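Local coordinates for hypothetical protein (PDB 2H9F), which is probably a methylaconitate isomerase of the PrpF family, at residues I74-S79 and D84-Y89; I229-T234 and P244-R249. One frame throughout, in Å; residues are numbered along the deposited sequence.

Contact 1: residues I74-S79 and D84-Y89; sequences ILSKSS and DVDYLY
A chi1 of -172° swings Ser78 OG away from its own N and across to Asp86, whose CG is turned beside its backbone N (chi1 -67°); hydroxyl and carboxylate meet where a beta hairpin, strands 71-77 and 85-92, opens into its connecting loop. Ser78 OG donates to Asp86 OD1 over 2.7 Å, reaching it from above the carboxylate plane, while Ser79 OG makes a weak bond to the other oxygen, OD2. Ser78 OG is also hydrogen-bonded to the backbone N of Gln80, so the hydroxyl ties the loop to the strand. Away from the loop the strands run antiparallel, the N-to-C directions of 74-77 and 85-89 being 161° apart. Ile74 with Leu88 and Ser76 with Asp86 are the hydrogen-bonded pairs; the shortest backbone bond goes from Asp86 N to Ser76 O at 2.7 Å, and beside it Val85 CA lies 3.1 Å from Ser76 O in a CA-H...O contact. The two faces differ in chemistry. Leu75 and Tyr87 share one, where Leu75 CD1 comes within 4.0 Å of Tyr87 CD1, and helix 106-118 covers it through Phe115 and Leu108. On the other face Ile74 and Leu88 pack near Arg41 of helix 39-49, whereas water bridges Ser76 and Asp86, donating to Ser76 OG and Asp86 O. A second water donates to Lys77 O and, over 2.9 Å, to Asp86 OD2.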
ATOM      1  N   ILE A  74     -16.207 -11.825  -4.803  1.00 30.16           N
ATOM      2  CA  ILE A  74     -16.715 -13.056  -5.454  1.00 29.11           C
ATOM      3  C   ILE A  74     -17.831 -12.684  -6.462  1.00 30.49           C
ATOM      4  O   ILE A  74     -18.766 -11.957  -6.120  1.00 27.78           O
ATOM      5  CB  ILE A  74     -17.307 -14.073  -4.440  1.00 30.08           C
ATOM      6  CG1 ILE A  74     -16.272 -14.430  -3.353  1.00 28.40           C
ATOM      7  CG2 ILE A  74     -17.764 -15.357  -5.204  1.00 25.52           C
ATOM      8  CD1 ILE A  74     -16.860 -15.220  -2.167  1.00 29.17           C
ATOM      9  N   LEU A  75     -17.682 -13.137  -7.708  1.00 30.40           N
ATOM     10  CA  LEU A  75     -18.746 -13.095  -8.731  1.00 31.69           C
ATOM     11  C   LEU A  75     -19.145 -14.524  -9.079  1.00 32.08           C
ATOM     12  O   LEU A  75     -18.309 -15.450  -9.053  1.00 30.24           O
ATOM     13  CB  LEU A  75     -18.284 -12.404 -10.007  1.00 32.23           C
ATOM     14  CG  LEU A  75     -18.726 -10.966 -10.229  1.00 37.33           C
ATOM     15  CD1 LEU A  75     -18.160 -10.092  -9.199  1.00 39.65           C
ATOM     16  CD2 LEU A  75     -18.299 -10.511 -11.606  1.00 34.49           C
ATOM     17  N   SER A  76     -20.437 -14.697  -9.331  1.00 32.50           N
ATOM     18  CA  SER A  76     -21.015 -15.946  -9.798  1.00 31.55           C
ATOM     19  C   SER A  76     -22.179 -15.602 -10.730  1.00 33.76           C
ATOM     20  O   SER A  76     -22.705 -14.466 -10.706  1.00 32.30           O
ATOM     21  CB  SER A  76     -21.530 -16.777  -8.627  1.00 32.96           C
ATOM     22  OG  SER A  76     -22.541 -16.091  -7.920  1.00 32.03           O
ATOM     23  N   LYS A  77     -22.558 -16.570 -11.559  1.00 33.15           N
ATOM     24  CA  LYS A  77     -23.761 -16.472 -12.350  1.00 35.48           C
ATOM     25  C   LYS A  77     -24.935 -16.272 -11.414  1.00 35.48           C
ATOM     26  O   LYS A  77     -25.084 -16.977 -10.418  1.00 32.80           O
ATOM     27  CB  LYS A  77     -23.951 -17.728 -13.211  1.00 36.35           C
ATOM     28  CG  LYS A  77     -22.916 -17.813 -14.372  1.00 39.99           C
ATOM     29  CD  LYS A  77     -23.295 -18.818 -15.509  1.00 43.16           C
ATOM     30  CE  LYS A  77     -24.384 -18.242 -16.458  1.00 49.72           C
ATOM     31  NZ  LYS A  77     -23.863 -17.282 -17.485  1.00 45.65           N
ATOM     32  N   SER A  78     -25.767 -15.293 -11.723  1.00 35.42           N
ATOM     33  CA  SER A  78     -26.858 -14.954 -10.854  1.00 34.03           C
ATOM     34  C   SER A  78     -27.986 -15.963 -10.883  1.00 39.19           C
ATOM     35  O   SER A  78     -28.372 -16.457 -11.940  1.00 37.69           O
ATOM     36  CB  SER A  78     -27.426 -13.629 -11.273  1.00 37.19           C
ATOM     37  OG  SER A  78     -28.356 -13.200 -10.326  1.00 30.68           O
ATOM     38  N   SER A  79     -28.547 -16.199  -9.708  1.00 40.74           N
ATOM     39  CA  SER A  79     -29.794 -16.958  -9.550  1.00 47.01           C
ATOM     40  C   SER A  79     -30.995 -16.021  -9.654  1.00 46.73           C
ATOM     41  O   SER A  79     -32.135 -16.452  -9.823  1.00 50.04           O
ATOM     42  CB  SER A  79     -29.781 -17.578  -8.146  1.00 49.79           C
ATOM     43  OG  SER A  79     -29.073 -16.675  -7.264  1.00 52.40           O
ATOM     44  N   ASP A  84     -27.264 -10.972 -14.617  1.00 28.76           N
ATOM     45  CA  ASP A  84     -26.162 -11.774 -15.121  1.00 30.34           C
ATOM     46  C   ASP A  84     -25.277 -12.352 -14.028  1.00 29.62           C
ATOM     47  O   ASP A  84     -24.889 -13.510 -14.126  1.00 32.12           O
ATOM     48  CB  ASP A  84     -25.305 -10.929 -16.069  1.00 28.97           C
ATOM     49  CG  ASP A  84     -26.103 -10.470 -17.263  1.00 33.94           C
ATOM     50  OD1 ASP A  84     -26.628 -11.363 -17.979  1.00 30.66           O
ATOM     51  OD2 ASP A  84     -26.279  -9.247 -17.413  1.00 27.48           O
ATOM     52  N   VAL A  85     -24.913 -11.545 -13.030  1.00 27.80           N
ATOM     53  CA  VAL A  85     -23.990 -11.991 -11.996  1.00 28.46           C
ATOM     54  C   VAL A  85     -24.441 -11.577 -10.619  1.00 29.24           C
ATOM     55  O   VAL A  85     -25.055 -10.531 -10.453  1.00 29.81           O
ATOM     56  CB  VAL A  85     -22.575 -11.441 -12.242  1.00 31.59           C
ATOM     57  CG1 VAL A  85     -21.976 -12.086 -13.555  1.00 29.27           C
ATOM     58  CG2 VAL A  85     -22.574  -9.888 -12.272  1.00 27.71           C
ATOM     59  N   ASP A  86     -24.149 -12.413  -9.627  1.00 30.09           N
ATOM     60  CA  ASP A  86     -24.199 -11.999  -8.236  1.00 29.30           C
ATOM     61  C   ASP A  86     -22.824 -11.505  -7.815  1.00 30.81           C
ATOM     62  O   ASP A  86     -21.812 -12.137  -8.101  1.00 32.35           O
ATOM     63  CB  ASP A  86     -24.622 -13.142  -7.326  1.00 30.52           C
ATOM     64  CG  ASP A  86     -26.037 -13.565  -7.540  1.00 31.63           C
ATOM     65  OD1 ASP A  86     -26.792 -12.809  -8.187  1.00 38.94           O
ATOM     66  OD2 ASP A  86     -26.420 -14.663  -7.063  1.00 42.96           O
ATOM     67  N   TYR A  87     -22.810 -10.390  -7.096  1.00 31.83           N
ATOM     68  CA  TYR A  87     -21.615  -9.667  -6.733  1.00 30.91           C
ATOM     69  C   TYR A  87     -21.582  -9.519  -5.238  1.00 32.01           C
ATOM     70  O   TYR A  87     -22.464  -8.935  -4.633  1.00 33.95           O
ATOM     71  CB  TYR A  87     -21.628  -8.318  -7.448  1.00 34.43           C
ATOM     72  CG  TYR A  87     -20.785  -7.216  -6.869  1.00 32.73           C
ATOM     73  CD1 TYR A  87     -19.491  -7.442  -6.486  1.00 31.75           C
ATOM     74  CD2 TYR A  87     -21.286  -5.929  -6.741  1.00 33.50           C
ATOM     75  CE1 TYR A  87     -18.719  -6.414  -5.983  1.00 32.22           C
ATOM     76  CE2 TYR A  87     -20.525  -4.893  -6.212  1.00 29.50           C
ATOM     77  CZ  TYR A  87     -19.245  -5.143  -5.829  1.00 32.71           C
ATOM     78  OH  TYR A  87     -18.446  -4.134  -5.320  1.00 36.45           O
ATOM     79  N   LEU A  88     -20.560 -10.110  -4.641  1.00 31.83           N
ATOM     80  CA  LEU A  88     -20.363 -10.109  -3.203  1.00 32.80           C
ATOM     81  C   LEU A  88     -19.023  -9.461  -2.899  1.00 34.37           C
ATOM     82  O   LEU A  88     -18.023  -9.819  -3.503  1.00 32.38           O
ATOM     83  CB  LEU A  88     -20.362 -11.553  -2.707  1.00 36.27           C
ATOM     84  CG  LEU A  88     -20.914 -11.886  -1.326  1.00 39.72           C
ATOM     85  CD1 LEU A  88     -22.311 -11.356  -1.106  1.00 40.51           C
ATOM     86  CD2 LEU A  88     -20.851 -13.417  -1.142  1.00 38.29           C
ATOM     87  N   TYR A  89     -19.000  -8.531  -1.948  1.00 33.88           N
ATOM     88  CA  TYR A  89     -17.814  -7.768  -1.625  1.00 33.91           C
ATOM     89  C   TYR A  89     -17.487  -7.920  -0.127  1.00 33.92           C
ATOM     90  O   TYR A  89     -18.368  -7.811   0.743  1.00 33.16           O
ATOM     91  CB  TYR A  89     -18.068  -6.338  -2.061  1.00 39.99           C
ATOM     92  CG  TYR A  89     -17.424  -5.301  -1.228  1.00 43.88           C
ATOM     93  CD1 TYR A  89     -16.042  -5.178  -1.189  1.00 47.66           C
ATOM     94  CD2 TYR A  89     -18.192  -4.417  -0.485  1.00 46.23           C
ATOM     95  CE1 TYR A  89     -15.429  -4.193  -0.404  1.00 49.84           C
ATOM     96  CE2 TYR A  89     -17.604  -3.442   0.308  1.00 45.93           C
ATOM     97  CZ  TYR A  89     -16.226  -3.332   0.347  1.00 51.18           C
ATOM     98  OH  TYR A  89     -15.641  -2.348   1.124  1.00 55.93           O
TER
HETATM   99  O   HOH W   1     -21.157 -14.216  -6.107  1.00 41.18           O
HETATM  100  O   HOH W   2     -24.739 -17.052  -7.194  1.00 52.93           O
HETATM  101  O   HOH W   3     -25.259 -15.159 -16.236  1.00 39.97           O

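Contact 2: residues I229-T234 and P244-R249; sequences IGYRGT and PQQLAR
Gln246 and Arg249, three residues apart on helix 244-260, reach together toward the loop 229-234. Gln246 comes first: its CB points at the loop and its chain is extended beyond CG, which carries OE1 to the edge of the Tyr231 ring. There Tyr231 OH donates to Gln246 OE1 over 2.8 Å, in the amide carbonyl plane and on a lone pair (C=O...donor angle 111°). The nitrogen of the amide is held too, NE2 donating to Asp243 OD2. The backbone O of Gln246 takes part through a water that donates to it and to Tyr231 OH, so the phenol oxygen donates to the amide and accepts from a water that links it to the helix backbone. Next, Arg249 runs out straight (chi1 -166°) as far as NE, heading the opposite way to the Tyr231 side chain, with ring and guanidinium planes 31° apart. Its NH1 donates to Ile229 O at 2.8 Å, in the carbonyl plane, and Arg249 NH1 lies 4.1 Å from Tyr231 CE1 at the ring edge. Phe250 and Phe281 also meet the Tyr231 ring. Polar side chains from the first turns of helix 244-260 thus hold the loop that follows strand 220-225, at the periphery of the PrpF fold.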
ATOM      1  N   ILE A 229     -25.568  34.503  -2.204  1.00 40.89           N
ATOM      2  CA  ILE A 229     -24.747  34.500  -1.002  1.00 40.35           C
ATOM      3  C   ILE A 229     -23.422  35.205  -1.231  1.00 43.01           C
ATOM      4  O   ILE A 229     -22.547  35.153  -0.379  1.00 42.68           O
ATOM      5  CB  ILE A 229     -24.478  33.081  -0.480  1.00 41.28           C
ATOM      6  CG1 ILE A 229     -23.659  32.273  -1.491  1.00 36.83           C
ATOM      7  CG2 ILE A 229     -25.802  32.391  -0.116  1.00 36.65           C
ATOM      8  CD1 ILE A 229     -23.072  31.034  -0.887  1.00 41.05           C
ATOM      9  N   GLY A 230     -23.265  35.814  -2.402  1.00 42.71           N
ATOM     10  CA  GLY A 230     -22.183  36.745  -2.644  1.00 45.40           C
ATOM     11  C   GLY A 230     -21.020  36.175  -3.390  1.00 44.52           C
ATOM     12  O   GLY A 230     -19.947  36.747  -3.361  1.00 46.77           O
ATOM     13  N   TYR A 231     -21.237  35.040  -4.036  1.00 45.91           N
ATOM     14  CA  TYR A 231     -20.198  34.348  -4.773  1.00 45.99           C
ATOM     15  C   TYR A 231     -20.551  34.237  -6.247  1.00 47.51           C
ATOM     16  O   TYR A 231     -21.686  34.391  -6.674  1.00 47.62           O
ATOM     17  CB  TYR A 231     -19.914  32.952  -4.180  1.00 43.60           C
ATOM     18  CG  TYR A 231     -19.244  33.025  -2.828  1.00 44.40           C
ATOM     19  CD1 TYR A 231     -19.972  33.347  -1.694  1.00 44.34           C
ATOM     20  CD2 TYR A 231     -17.877  32.846  -2.688  1.00 46.85           C
ATOM     21  CE1 TYR A 231     -19.364  33.448  -0.444  1.00 47.70           C
ATOM     22  CE2 TYR A 231     -17.258  32.944  -1.438  1.00 42.47           C
ATOM     23  CZ  TYR A 231     -18.009  33.254  -0.326  1.00 46.10           C
ATOM     24  OH  TYR A 231     -17.414  33.375   0.910  1.00 41.90           O
ATOM     25  N   ARG A 232     -19.524  33.943  -7.012  1.00 49.30           N
ATOM     26  CA  ARG A 232     -19.568  33.930  -8.445  1.00 47.33           C
ATOM     27  C   ARG A 232     -19.835  32.509  -8.905  1.00 46.65           C
ATOM     28  O   ARG A 232     -20.426  32.294  -9.952  1.00 49.96           O
ATOM     29  CB  ARG A 232     -18.215  34.419  -8.919  1.00 49.39           C
ATOM     30  CG  ARG A 232     -17.981  34.299 -10.336  1.00 45.72           C
ATOM     31  CD  ARG A 232     -18.656  35.339 -11.077  1.00 49.33           C
ATOM     32  NE  ARG A 232     -17.942  35.493 -12.342  1.00 51.12           N
ATOM     33  CZ  ARG A 232     -18.473  36.038 -13.424  1.00 51.59           C
ATOM     34  NH1 ARG A 232     -19.706  36.564 -13.398  1.00 50.06           N
ATOM     35  NH2 ARG A 232     -17.741  36.055 -14.530  1.00 52.98           N
ATOM     36  N   GLY A 233     -19.393  31.539  -8.118  1.00 43.49           N
ATOM     37  CA  GLY A 233     -19.603  30.116  -8.407  1.00 41.11           C
ATOM     38  C   GLY A 233     -18.399  29.427  -8.996  1.00 40.43           C
ATOM     39  O   GLY A 233     -18.408  28.219  -9.143  1.00 41.70           O
ATOM     40  N   THR A 234     -17.391  30.223  -9.368  1.00 42.68           N
ATOM     41  CA  THR A 234     -16.140  29.774  -9.970  1.00 40.03           C
ATOM     42  C   THR A 234     -14.986  29.681  -8.953  1.00 42.51           C
ATOM     43  O   THR A 234     -13.910  29.190  -9.276  1.00 42.83           O
ATOM     44  CB  THR A 234     -15.721  30.743 -11.091  1.00 40.88           C
ATOM     45  OG1 THR A 234     -15.573  32.058 -10.554  1.00 37.71           O
ATOM     46  CG2 THR A 234     -16.770  30.780 -12.177  1.00 34.72           C
ATOM     47  N   PRO A 244     -11.156  32.632   7.536  1.00 43.33           N
ATOM     48  CA  PRO A 244     -12.059  32.136   8.571  1.00 43.43           C
ATOM     49  C   PRO A 244     -13.410  32.857   8.633  1.00 42.91           C
ATOM     50  O   PRO A 244     -14.403  32.242   8.984  1.00 43.25           O
ATOM     51  CB  PRO A 244     -11.267  32.356   9.856  1.00 43.49           C
ATOM     52  CG  PRO A 244      -9.855  32.346   9.427  1.00 43.59           C
ATOM     53  CD  PRO A 244      -9.827  32.958   8.084  1.00 42.83           C
ATOM     54  N   GLN A 245     -13.464  34.141   8.298  1.00 42.93           N
ATOM     55  CA  GLN A 245     -14.744  34.838   8.344  1.00 43.86           C
ATOM     56  C   GLN A 245     -15.693  34.226   7.326  1.00 42.27           C
ATOM     57  O   GLN A 245     -16.858  33.991   7.646  1.00 41.76           O
ATOM     58  CB  GLN A 245     -14.591  36.353   8.149  1.00 43.85           C
ATOM     59  CG  GLN A 245     -14.158  37.094   9.441  1.00 48.56           C
ATOM     60  CD  GLN A 245     -14.039  38.608   9.256  1.00 48.62           C
ATOM     61  OE1 GLN A 245     -14.574  39.171   8.295  1.00 57.16           O
ATOM     62  NE2 GLN A 245     -13.334  39.272  10.176  1.00 52.47           N
ATOM     63  N   GLN A 246     -15.184  33.939   6.125  1.00 40.61           N
ATOM     64  CA  GLN A 246     -15.981  33.288   5.073  1.00 40.74           C
ATOM     65  C   GLN A 246     -16.446  31.917   5.496  1.00 40.91           C
ATOM     66  O   GLN A 246     -17.617  31.553   5.343  1.00 41.79           O
ATOM     67  CB  GLN A 246     -15.173  33.164   3.776  1.00 42.03           C
ATOM     68  CG  GLN A 246     -15.078  34.441   2.978  1.00 41.74           C
ATOM     69  CD  GLN A 246     -14.244  34.286   1.708  1.00 39.88           C
ATOM     70  OE1 GLN A 246     -14.686  33.715   0.710  1.00 41.14           O
ATOM     71  NE2 GLN A 246     -13.037  34.788   1.752  1.00 40.68           N
ATOM     72  N   LEU A 247     -15.520  31.154   6.053  1.00 40.68           N
ATOM     73  CA  LEU A 247     -15.804  29.791   6.452  1.00 39.58           C
ATOM     74  C   LEU A 247     -16.829  29.740   7.570  1.00 39.50           C
ATOM     75  O   LEU A 247     -17.700  28.864   7.574  1.00 40.40           O
ATOM     76  CB  LEU A 247     -14.505  29.077   6.852  1.00 39.90           C
ATOM     77  CG  LEU A 247     -13.463  28.846   5.739  1.00 41.53           C
ATOM     78  CD1 LEU A 247     -12.207  28.143   6.295  1.00 35.89           C
ATOM     79  CD2 LEU A 247     -14.050  28.077   4.527  1.00 37.87           C
ATOM     80  N   ALA A 248     -16.738  30.679   8.508  1.00 37.97           N
ATOM     81  CA  ALA A 248     -17.698  30.768   9.612  1.00 38.62           C
ATOM     82  C   ALA A 248     -19.094  31.097   9.075  1.00 38.23           C
ATOM     83  O   ALA A 248     -20.106  30.605   9.571  1.00 36.75           O
ATOM     84  CB  ALA A 248     -17.254  31.821  10.634  1.00 35.58           C
ATOM     85  N   ARG A 249     -19.137  31.945   8.063  1.00 38.64           N
ATOM     86  CA  ARG A 249     -20.390  32.326   7.429  1.00 40.11           C
ATOM     87  C   ARG A 249     -21.058  31.137   6.743  1.00 38.85           C
ATOM     88  O   ARG A 249     -22.278  30.963   6.817  1.00 39.23           O
ATOM     89  CB  ARG A 249     -20.111  33.436   6.403  1.00 40.66           C
ATOM     90  CG  ARG A 249     -21.330  34.162   5.893  1.00 41.57           C
ATOM     91  CD  ARG A 249     -20.930  35.359   5.020  1.00 43.61           C
ATOM     92  NE  ARG A 249     -22.102  35.985   4.392  1.00 45.55           N
ATOM     93  CZ  ARG A 249     -22.555  35.724   3.164  1.00 49.19           C
ATOM     94  NH1 ARG A 249     -21.955  34.835   2.384  1.00 50.01           N
ATOM     95  NH2 ARG A 249     -23.625  36.360   2.709  1.00 50.83           N
TER
HETATM   96  O   HOH W   4     -19.007  33.030   3.182  1.00 49.82           O

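Overall arrangement
Contacts 1 and 2 lie on opposite sides of the chain's centre, with centres 47 Å apart and nearest atoms about 31 Å apart, and they share no secondary-structure element. Contact 1 joins sequence-adjacent strands of a hairpin and buries 494 Å², with five of its eleven touching residues buried; contact 2 covers only 182 Å² through four residues and its centre sits farther out, about 27 Å from the chain's centre against 20 Å. The chemistry follows: paired backbone bonds, apolar packing against two helices and a Ser-Asp cluster at the loop end make up 74-79/84-89, whereas 229-234/244-249 has no direct backbone-to-backbone bond and relies on long side chains. Water bridges occur in both.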